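Local coordinates for protein particle-associated lyase (Acinetobacter bacteriophage AP22, PDB 4Y9V) that binds capsular saccharide of Acinetobacter baumannii as a phage tailspike and, as a lyase, probably degrades the host capsule, at residues H120-T125 with N200-K205; Y241-G246 with S266-A271; H456-V461 with I490-V495. All blocks are in the same frame, centred on the assembly; numbering follows the deposited sequence.

Contact 1: residues H120-T125 with N200-K205; sequences HTQITT and NIVILK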
loop_
_atom_site.group_PDB
_atom_site.type_symbol
_atom_site.label_atom_id
_atom_site.label_comp_id
_atom_site.label_asym_id
_atom_site.label_seq_id
_atom_site.Cartn_x
_atom_site.Cartn_y
_atom_site.Cartn_z
ATOM N N HIS A 120 1.336 7.153 -35.922
ATOM C CA HIS A 120 0.842 5.820 -36.186
ATOM C C HIS A 120 0.573 5.615 -37.665
ATOM O O HIS A 120 0.450 6.564 -38.454
ATOM C CB HIS A 120 -0.411 5.529 -35.336
ATOM C CG HIS A 120 -1.649 6.323 -35.643
ATOM N ND1 HIS A 120 -2.639 6.480 -34.719
ATOM C CD2 HIS A 120 -2.036 6.941 -36.787
ATOM C CE1 HIS A 120 -3.614 7.183 -35.282
ATOM N NE2 HIS A 120 -3.287 7.497 -36.527
ATOM N N THR A 121 0.427 4.362 -38.103
ATOM C CA THR A 121 -0.156 3.976 -39.373
ATOM C C THR A 121 -1.045 2.750 -39.101
ATOM O O THR A 121 -0.701 1.943 -38.264
ATOM C CB THR A 121 0.807 3.598 -40.514
ATOM O OG1 THR A 121 1.666 2.523 -40.063
ATOM C CG2 THR A 121 1.685 4.722 -40.978
ATOM N N GLN A 122 -2.142 2.562 -39.850
ATOM C CA GLN A 122 -2.872 1.312 -39.837
ATOM C C GLN A 122 -2.158 0.328 -40.710
ATOM O O GLN A 122 -2.078 0.505 -41.950
ATOM C CB GLN A 122 -4.327 1.401 -40.325
ATOM C CG GLN A 122 -4.983 0.021 -40.310
ATOM C CD GLN A 122 -6.455 -0.011 -40.636
ATOM O OE1 GLN A 122 -7.137 1.021 -40.581
ATOM N NE2 GLN A 122 -6.945 -1.191 -40.953
ATOM N N ILE A 123 -1.612 -0.690 -40.137
ATOM C CA ILE A 123 -0.885 -1.704 -40.887
ATOM C C ILE A 123 -1.747 -2.907 -41.272
ATOM O O ILE A 123 -1.477 -3.500 -42.307
ATOM C CB ILE A 123 0.384 -2.134 -40.166
ATOM C CG1 ILE A 123 0.143 -2.561 -38.709
ATOM C CG2 ILE A 123 1.470 -1.051 -40.287
ATOM C CD1 ILE A 123 1.214 -3.508 -38.171
ATOM N N THR A 124 -2.756 -3.243 -40.473
ATOM C CA THR A 124 -3.518 -4.451 -40.769
ATOM C C THR A 124 -4.813 -4.454 -39.966
ATOM O O THR A 124 -5.214 -3.436 -39.390
ATOM C CB THR A 124 -2.623 -5.692 -40.614
ATOM O OG1 THR A 124 -3.276 -6.846 -41.138
ATOM C CG2 THR A 124 -2.225 -5.992 -39.193
ATOM N N THR A 125 -5.457 -5.607 -39.933
ATOM C CA THR A 125 -6.707 -5.861 -39.232
ATOM C C THR A 125 -6.549 -7.169 -38.451
ATOM O O THR A 125 -5.692 -8.013 -38.749
ATOM C CB THR A 125 -7.918 -5.923 -40.155
ATOM O OG1 THR A 125 -7.715 -6.954 -41.111
ATOM C CG2 THR A 125 -8.197 -4.589 -40.813
ATOM N N ASN A 200 -15.016 -4.248 -36.252
ATOM C CA ASN A 200 -14.155 -3.308 -36.927
ATOM C C ASN A 200 -12.894 -3.034 -36.089
ATOM O O ASN A 200 -12.804 -2.037 -35.403
ATOM C CB ASN A 200 -14.851 -2.005 -37.243
ATOM C CG ASN A 200 -15.765 -2.160 -38.418
ATOM O OD1 ASN A 200 -15.313 -2.669 -39.467
ATOM N ND2 ASN A 200 -16.986 -1.718 -38.318
ATOM N N ILE A 201 -11.997 -4.028 -36.098
ATOM C CA ILE A 201 -10.766 -3.990 -35.301
ATOM C C ILE A 201 -9.575 -3.762 -36.186
ATOM O O ILE A 201 -9.212 -4.594 -37.031
ATOM C CB ILE A 201 -10.555 -5.281 -34.492
ATOM C CG1 ILE A 201 -11.770 -5.756 -33.735
ATOM C CG2 ILE A 201 -9.340 -5.094 -33.569
ATOM C CD1 ILE A 201 -12.325 -4.752 -32.732
ATOM N N VAL A 202 -8.943 -2.604 -36.055
ATOM C CA VAL A 202 -7.775 -2.227 -36.809
ATOM C C VAL A 202 -6.546 -2.427 -35.918
ATOM O O VAL A 202 -6.616 -2.379 -34.688
ATOM C CB VAL A 202 -7.845 -0.803 -37.370
ATOM C CG1 VAL A 202 -9.118 -0.664 -38.218
ATOM C CG2 VAL A 202 -7.804 0.253 -36.289
ATOM N N ILE A 203 -5.397 -2.632 -36.589
ATOM C CA ILE A 203 -4.107 -2.783 -35.942
ATOM C C ILE A 203 -3.204 -1.631 -36.433
ATOM O O ILE A 203 -2.940 -1.528 -37.635
ATOM C CB ILE A 203 -3.458 -4.132 -36.248
ATOM C CG1 ILE A 203 -4.365 -5.327 -35.926
ATOM C CG2 ILE A 203 -2.110 -4.256 -35.554
ATOM C CD1 ILE A 203 -4.762 -5.459 -34.462
ATOM N N LEU A 204 -2.790 -0.794 -35.509
ATOM C CA LEU A 204 -1.908 0.320 -35.771
ATOM C C LEU A 204 -0.494 -0.026 -35.307
ATOM O O LEU A 204 -0.327 -0.766 -34.344
ATOM C CB LEU A 204 -2.342 1.597 -35.063
ATOM C CG LEU A 204 -3.844 1.898 -35.072
ATOM C CD1 LEU A 204 -4.152 3.153 -34.267
ATOM C CD2 LEU A 204 -4.382 2.015 -36.505
ATOM N N LYS A 205 0.505 0.565 -35.954
ATOM C CA LYS A 205 1.875 0.515 -35.498
ATOM C C LYS A 205 2.327 1.909 -35.137
ATOM O O LYS A 205 2.112 2.833 -35.964
ATOM C CB LYS A 205 2.774 -0.101 -36.595
ATOM C CG LYS A 205 4.225 -0.182 -36.213
ATOM C CD LYS A 205 5.034 -1.017 -37.153
ATOM C CE LYS A 205 6.532 -0.868 -36.916
ATOM N NZ LYS A 205 7.312 -1.910 -37.627
HETATM O O HOH W 1 3.883 3.728 -37.880
#
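The amide end of Gln122 lies over the isopropyl group of Val202, the two side chains crossing at about a right angle. Its CD is 3.6 Å from Val202 CB, while OE1 and NE2 both touch the CG1 methyl. Gln122 CG stands anti to the backbone N (chi1 178°) and the chain stays extended beyond it. NE2 then donates to Thr124 O, 3.2 Å away, from well above the carbonyl plane. Backbone Ile203 N meets that same Thr124 O at 2.9 Å from the opposite face, so one oxygen is gripped by two donors. Leu204 continues the face that carries Gln122 and Val202. Its CD2 rests on Gln122 CA and CB, and its CD1 approaches the His120 ring obliquely, 3.7 Å from ND1. That ND1 is hydrogen-bonded to Tyr233 OH, which ties the ring to a residue beyond the pair. On the other face, Thr124 CG2 runs alongside Ile203 and comes 3.7 Å from its CB. Ile123, at the bulge, touches Lys205 CB with its CG2 and CD1. The lysine chain leads away from the contact, and its NZ forms a salt bridge with Asp150. The backbones illustrate how an antiparallel ladder absorbs an extra residue. Thr121 and Lys205 form a regular pair, each N-H given to the other's carbonyl. Further along, Ile203 O accepts from Ile123 N at 3.0 Å and, weakly, from Thr124 N at 3.3 Å. Two residues thus face one, and the register slips by a residue. This is a classic beta bulge, here in the antiparallel pairing by which strand 113-125 joins strand 201-207, and through it strand 151-156, in the Ig-like domain of the tailspike.

Contact 2: residues Y241-G246 with S266-A271; sequences YFENKG and SAKNNA
Asn244, Ser266 and Lys268 bury the most surface here, and Asn244 joins Lys268 by both ends of its amide. OD1 accepts from Lys268 N at 2.9 Å, and ND2 gives a proton to Lys268 O at 3.0 Å, with that oxygen in the plane of the amide. The side chain therefore treats one residue of the neighbouring coil much as a strand backbone would, and the two bonds together fix the rotation of the amide. Asn244 CG reaches this position by lying between its own backbone N and carbonyl carbon (chi1 73°). Lys268 returns the contact from its tip. Its chain bends at chi3 and chi4, passing over Asn244 O, and NZ bonds to that oxygen at 2.8 Å and to Ser266 O at 3.0 Å. A water links the same ammonium to Glu243 OE2, whose charge lies too far off for a direct salt bridge but would probably still favour the cation. Ser266 points toward strand 241-245, where its CB packs 3.7 Å from Glu243 CG. Its N donates almost straight to Phe242 O at 2.8 Å, whereas the return bond from Asn244 N to Ser266 O is weak. Tyr241 OH lies 2.7 Å from Ser266 OG, which meets the ring at its edge, and donates to Glu243 OE1 from above the carboxylate plane. Deeper in, Ala267 CB meets the edge of the Phe242 ring, and both residues touch Leu252. One coil further on, Asn295 ND2 donates to Ala267 O, so asparagine amides bond to this segment from the coils before and after it. Such coil-to-coil bonding, with polar side chains supplementing a sparse backbone ladder, is in keeping with the right-handed parallel beta-helix of the pectin lyase-like family.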
loop_
_atom_site.group_PDB
_atom_site.type_symbol
_atom_site.label_atom_id
_atom_site.label_comp_id
_atom_site.label_asym_id
_atom_site.label_seq_id
_atom_site.Cartn_x
_atom_site.Cartn_y
_atom_site.Cartn_z
ATOM N N TYR A 241 10.850 18.542 -15.024
ATOM C CA TYR A 241 9.967 19.459 -14.339
ATOM C C TYR A 241 9.155 20.285 -15.338
ATOM O O TYR A 241 9.737 20.884 -16.247
ATOM C CB TYR A 241 10.766 20.403 -13.446
ATOM C CG TYR A 241 9.865 21.417 -12.769
ATOM C CD1 TYR A 241 9.068 21.040 -11.702
ATOM C CD2 TYR A 241 9.744 22.720 -13.208
ATOM C CE1 TYR A 241 8.206 21.960 -11.093
ATOM C CE2 TYR A 241 8.912 23.643 -12.630
ATOM C CZ TYR A 241 8.124 23.254 -11.549
ATOM O OH TYR A 241 7.275 24.140 -10.923
ATOM N N PHE A 242 7.851 20.337 -15.160
ATOM C CA PHE A 242 6.936 21.115 -15.975
ATOM C C PHE A 242 6.080 22.010 -15.120
ATOM O O PHE A 242 5.571 21.586 -14.083
ATOM C CB PHE A 242 6.000 20.141 -16.752
ATOM C CG PHE A 242 4.980 20.896 -17.593
ATOM C CD1 PHE A 242 5.366 21.408 -18.812
ATOM C CD2 PHE A 242 3.706 21.138 -17.123
ATOM C CE1 PHE A 242 4.469 22.151 -19.562
ATOM C CE2 PHE A 242 2.810 21.897 -17.865
ATOM C CZ PHE A 242 3.205 22.387 -19.091
ATOM N N GLU A 243 5.880 23.244 -15.584
ATOM C CA GLU A 243 5.023 24.186 -14.928
ATOM C C GLU A 243 4.317 25.044 -15.977
ATOM O O GLU A 243 4.978 25.564 -16.883
ATOM C CB GLU A 243 5.889 25.131 -14.035
ATOM C CG GLU A 243 5.124 26.309 -13.433
ATOM C CD GLU A 243 5.910 27.086 -12.373
ATOM O OE1 GLU A 243 6.957 26.574 -11.903
ATOM O OE2 GLU A 243 5.459 28.191 -12.060
ATOM N N ASN A 244 3.007 25.245 -15.829
ATOM C CA ASN A 244 2.285 26.193 -16.674
ATOM C C ASN A 244 1.511 27.158 -15.826
ATOM O O ASN A 244 1.057 26.837 -14.726
ATOM C CB ASN A 244 1.327 25.487 -17.664
ATOM C CG ASN A 244 0.113 24.924 -16.963
ATOM O OD1 ASN A 244 0.229 23.927 -16.225
ATOM N ND2 ASN A 244 -1.034 25.566 -17.087
ATOM N N LYS A 245 1.269 28.333 -16.397
ATOM C CA LYS A 245 0.251 29.294 -15.993
ATOM C C LYS A 245 -0.692 29.464 -17.166
ATOM O O LYS A 245 -0.210 29.703 -18.273
ATOM C CB LYS A 245 0.920 30.641 -15.640
ATOM C CG LYS A 245 -0.060 31.789 -15.469
ATOM C CD LYS A 245 0.585 33.036 -15.006
ATOM C CE LYS A 245 -0.458 34.126 -14.671
ATOM N NZ LYS A 245 0.335 35.301 -14.195
ATOM N N GLY A 246 -1.980 29.369 -16.968
ATOM C CA GLY A 246 -2.924 29.630 -18.018
ATOM C C GLY A 246 -3.217 28.420 -18.878
ATOM O O GLY A 246 -2.872 27.272 -18.569
ATOM N N SER A 266 4.180 21.521 -11.624
ATOM C CA SER A 266 3.225 22.568 -11.315
ATOM C C SER A 266 2.244 22.732 -12.503
ATOM O O SER A 266 2.005 23.844 -12.977
ATOM C CB SER A 266 3.939 23.902 -10.935
ATOM O OG SER A 266 4.854 23.708 -9.860
ATOM N N ALA A 267 1.657 21.627 -12.984
ATOM C CA ALA A 267 0.630 21.695 -14.004
ATOM C C ALA A 267 -0.690 22.097 -13.355
ATOM O O ALA A 267 -1.048 21.583 -12.279
ATOM C CB ALA A 267 0.476 20.351 -14.703
ATOM N N LYS A 268 -1.425 22.991 -14.000
ATOM C CA LYS A 268 -2.616 23.585 -13.394
ATOM C C LYS A 268 -3.576 24.062 -14.477
ATOM O O LYS A 268 -3.222 24.199 -15.654
ATOM C CB LYS A 268 -2.267 24.714 -12.462
ATOM C CG LYS A 268 -1.570 25.857 -13.156
ATOM C CD LYS A 268 -1.158 26.964 -12.207
ATOM C CE LYS A 268 -0.058 26.707 -11.325
ATOM N NZ LYS A 268 1.274 26.542 -11.938
ATOM N N ASN A 269 -4.804 24.357 -14.060
ATOM C CA ASN A 269 -5.749 25.112 -14.852
ATOM C C ASN A 269 -6.503 26.053 -13.911
ATOM O O ASN A 269 -6.894 25.644 -12.837
ATOM C CB ASN A 269 -6.763 24.196 -15.572
ATOM C CG ASN A 269 -7.732 24.991 -16.403
ATOM O OD1 ASN A 269 -8.800 25.403 -15.923
ATOM N ND2 ASN A 269 -7.398 25.210 -17.674
ATOM N N ASN A 270 -6.702 27.303 -14.366
ATOM C CA ASN A 270 -7.390 28.284 -13.557
ATOM C C ASN A 270 -8.394 29.082 -14.365
ATOM O O ASN A 270 -8.786 30.179 -13.956
ATOM C CB ASN A 270 -6.387 29.240 -12.871
ATOM C CG ASN A 270 -5.420 28.510 -11.975
ATOM O OD1 ASN A 270 -5.742 28.360 -10.760
ATOM N ND2 ASN A 270 -4.368 28.059 -12.475
ATOM N N ALA A 271 -8.838 28.533 -15.490
ATOM C CA ALA A 271 -9.710 29.239 -16.405
ATOM C C ALA A 271 -11.155 29.134 -15.929
ATOM O O ALA A 271 -11.509 28.277 -15.144
ATOM C CB ALA A 271 -9.554 28.639 -17.797
HETATM O O HOH W 2 3.038 28.936 -13.054
HETATM O O HOH W 3 5.910 26.590 -8.742
HETATM O O HOH W 4 -4.564 24.987 -18.060
HETATM O O HOH W 5 -2.982 29.480 -14.257
HETATM O O HOH W 6 -3.464 27.969 -15.089
#

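Contact 3: residues H456-V461 with I490-V495; sequences HITGGV and IVDDVV
Ile490 packs against the His456 ring through CB, CG2 and CD1, the two side chains lying side by side and pointing the same way. At its root, CB is 3.7 Å from His456 CD2. The CG2 branch comes closer, 3.5 Å from the same CD2, and also borders NE2. The other branch leaves with CG1 beside the backbone N (chi1 -66°), and an extended chi2 carries CD1 over the imidazole. There the methyl makes a CH-pi contact, 4.0 Å from the ring centroid and only 9° off the ring normal. While one face is taken by a methyl, the ring uses its edge for polar work: a water in the ring plane lies 2.8 Å from His456 NE2 and also meets Asp492 OD2. The other oxygen, Asp492 OD1, accepts from Thr458 OG1 at 2.7 Å through its syn lone pair, so this carboxylate is held at both oxygens. On the opposite face of the sheet the chemistry turns apolar, with Val494 CG1 touching Ile457 CG2 at 3.7 Å and also reaching Val461 CG1. The strands run parallel, bonded through Ile457 N to Ile490 O and Asp492 N to Ile457 O. Past Thr458 the chain turns through Gly459 and Gly460, both with positive phi, and Gly460 N is caught by Asp493 O at 2.9 Å. Strand 453-458 lies between strand 417-422 and strand 486-496. Trp471 of strand 470-476 covers the face of Ile457, Val461, Val491 and Val494, whereas Ile490 and His456 pack on Val495 and Gly460 of the third subunit, and Arg520 of the second subunit donates to Val494 O.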
loop_
_atom_site.group_PDB
_atom_site.type_symbol
_atom_site.label_atom_id
_atom_site.label_comp_id
_atom_site.label_asym_id
_atom_site.label_seq_id
_atom_site.Cartn_x
_atom_site.Cartn_y
_atom_site.Cartn_z
ATOM N N HIS A 456 -19.946 -5.198 -0.763
ATOM C CA HIS A 456 -19.168 -5.905 0.264
ATOM C C HIS A 456 -18.549 -4.854 1.145
ATOM O O HIS A 456 -17.644 -4.129 0.699
ATOM C CB HIS A 456 -18.142 -6.799 -0.444
ATOM C CG HIS A 456 -17.400 -7.766 0.434
ATOM N ND1 HIS A 456 -16.643 -8.747 -0.150
ATOM C CD2 HIS A 456 -17.368 -7.943 1.764
ATOM C CE1 HIS A 456 -16.137 -9.472 0.834
ATOM N NE2 HIS A 456 -16.540 -9.020 2.022
ATOM N N ILE A 457 -19.039 -4.714 2.375
ATOM C CA ILE A 457 -18.587 -3.728 3.342
ATOM C C ILE A 457 -18.070 -4.492 4.569
ATOM O O ILE A 457 -18.786 -5.278 5.159
ATOM C CB ILE A 457 -19.696 -2.738 3.753
ATOM C CG1 ILE A 457 -20.352 -2.079 2.563
ATOM C CG2 ILE A 457 -19.128 -1.733 4.720
ATOM C CD1 ILE A 457 -21.493 -1.135 2.892
ATOM N N THR A 458 -16.783 -4.290 4.868
ATOM C CA THR A 458 -16.097 -5.170 5.792
ATOM C C THR A 458 -14.870 -4.465 6.367
ATOM O O THR A 458 -14.660 -3.265 6.151
ATOM C CB THR A 458 -15.757 -6.487 5.044
ATOM O OG1 THR A 458 -15.371 -7.478 5.996
ATOM C CG2 THR A 458 -14.690 -6.323 3.984
ATOM N N GLY A 459 -14.033 -5.224 7.080
ATOM C CA GLY A 459 -12.737 -4.705 7.459
ATOM C C GLY A 459 -12.709 -3.775 8.627
ATOM O O GLY A 459 -11.728 -3.065 8.835
ATOM N N GLY A 460 -13.811 -3.725 9.410
ATOM C CA GLY A 460 -13.794 -2.900 10.605
ATOM C C GLY A 460 -13.866 -1.420 10.319
ATOM O O GLY A 460 -13.400 -0.613 11.128
ATOM N N VAL A 461 -14.462 -1.047 9.199
ATOM C CA VAL A 461 -14.702 0.350 8.893
ATOM C C VAL A 461 -15.548 0.970 10.000
ATOM O O VAL A 461 -16.562 0.390 10.425
ATOM C CB VAL A 461 -15.350 0.510 7.512
ATOM C CG1 VAL A 461 -16.649 -0.284 7.336
ATOM C CG2 VAL A 461 -15.581 1.998 7.192
ATOM N N ILE A 490 -22.680 -8.222 1.451
ATOM C CA ILE A 490 -22.055 -8.554 2.717
ATOM C C ILE A 490 -21.810 -7.255 3.475
ATOM O O ILE A 490 -21.189 -6.343 2.935
ATOM C CB ILE A 490 -20.714 -9.285 2.471
ATOM C CG1 ILE A 490 -20.967 -10.636 1.809
ATOM C CG2 ILE A 490 -19.900 -9.395 3.741
ATOM C CD1 ILE A 490 -19.685 -11.305 1.303
ATOM N N VAL A 491 -22.332 -7.167 4.697
ATOM C CA VAL A 491 -22.053 -6.055 5.621
ATOM C C VAL A 491 -21.775 -6.737 6.948
ATOM O O VAL A 491 -22.681 -6.916 7.766
ATOM C CB VAL A 491 -23.174 -5.032 5.697
ATOM C CG1 VAL A 491 -22.761 -3.876 6.607
ATOM C CG2 VAL A 491 -23.577 -4.509 4.313
ATOM N N ASP A 492 -20.515 -7.183 7.139
ATOM C CA ASP A 492 -20.213 -8.161 8.189
ATOM C C ASP A 492 -19.310 -7.635 9.317
ATOM O O ASP A 492 -19.216 -8.333 10.334
ATOM C CB ASP A 492 -19.641 -9.435 7.615
ATOM C CG ASP A 492 -18.295 -9.261 6.953
ATOM O OD1 ASP A 492 -17.857 -8.139 6.763
ATOM O OD2 ASP A 492 -17.680 -10.323 6.608
ATOM N N ASP A 493 -18.693 -6.487 9.163
ATOM C CA ASP A 493 -17.701 -6.011 10.129
ATOM C C ASP A 493 -17.580 -4.491 9.963
ATOM O O ASP A 493 -16.716 -3.995 9.261
ATOM C CB ASP A 493 -16.369 -6.691 9.950
ATOM C CG ASP A 493 -15.327 -6.312 10.981
ATOM O OD1 ASP A 493 -15.642 -5.561 11.960
ATOM O OD2 ASP A 493 -14.156 -6.780 10.796
ATOM N N VAL A 494 -18.516 -3.797 10.612
ATOM C CA VAL A 494 -18.611 -2.351 10.611
ATOM C C VAL A 494 -18.791 -1.915 12.069
ATOM O O VAL A 494 -19.269 -2.703 12.889
ATOM C CB VAL A 494 -19.793 -1.836 9.750
ATOM C CG1 VAL A 494 -19.664 -2.328 8.315
ATOM C CG2 VAL A 494 -21.152 -2.204 10.331
ATOM N N VAL A 495 -18.457 -0.645 12.336
ATOM C CA VAL A 495 -18.523 -0.067 13.666
ATOM C C VAL A 495 -19.231 1.285 13.595
ATOM O O VAL A 495 -18.714 2.225 13.004
ATOM C CB VAL A 495 -17.105 0.073 14.284
ATOM C CG1 VAL A 495 -17.229 0.530 15.736
ATOM C CG2 VAL A 495 -16.281 -1.207 14.154
HETATM O O HOH W 7 -16.111 -10.516 4.361
HETATM O O HOH W 8 -13.476 -7.814 8.452
#

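In the fold
Contacts 2 and 3 are buried steps of the same pectin lyase-like beta-helix, about 41 Å apart between centres and on opposite sides of the chain's centre. Contact 1 is partly exposed and belongs instead to the Ig-like domain, its centre about 35 Å from that of contact 2. Their chemistry follows their place. Contact 1 rests on an antiparallel backbone ladder, contact 3 on parallel strands with an apolar inner face, and contact 2 has scant backbone pairing, so that side-chain amide and ammonium groups do most of the joining. Both beta-helix contacts also meet a neighbouring subunit, whereas no other chain of the trimer touches contact 1.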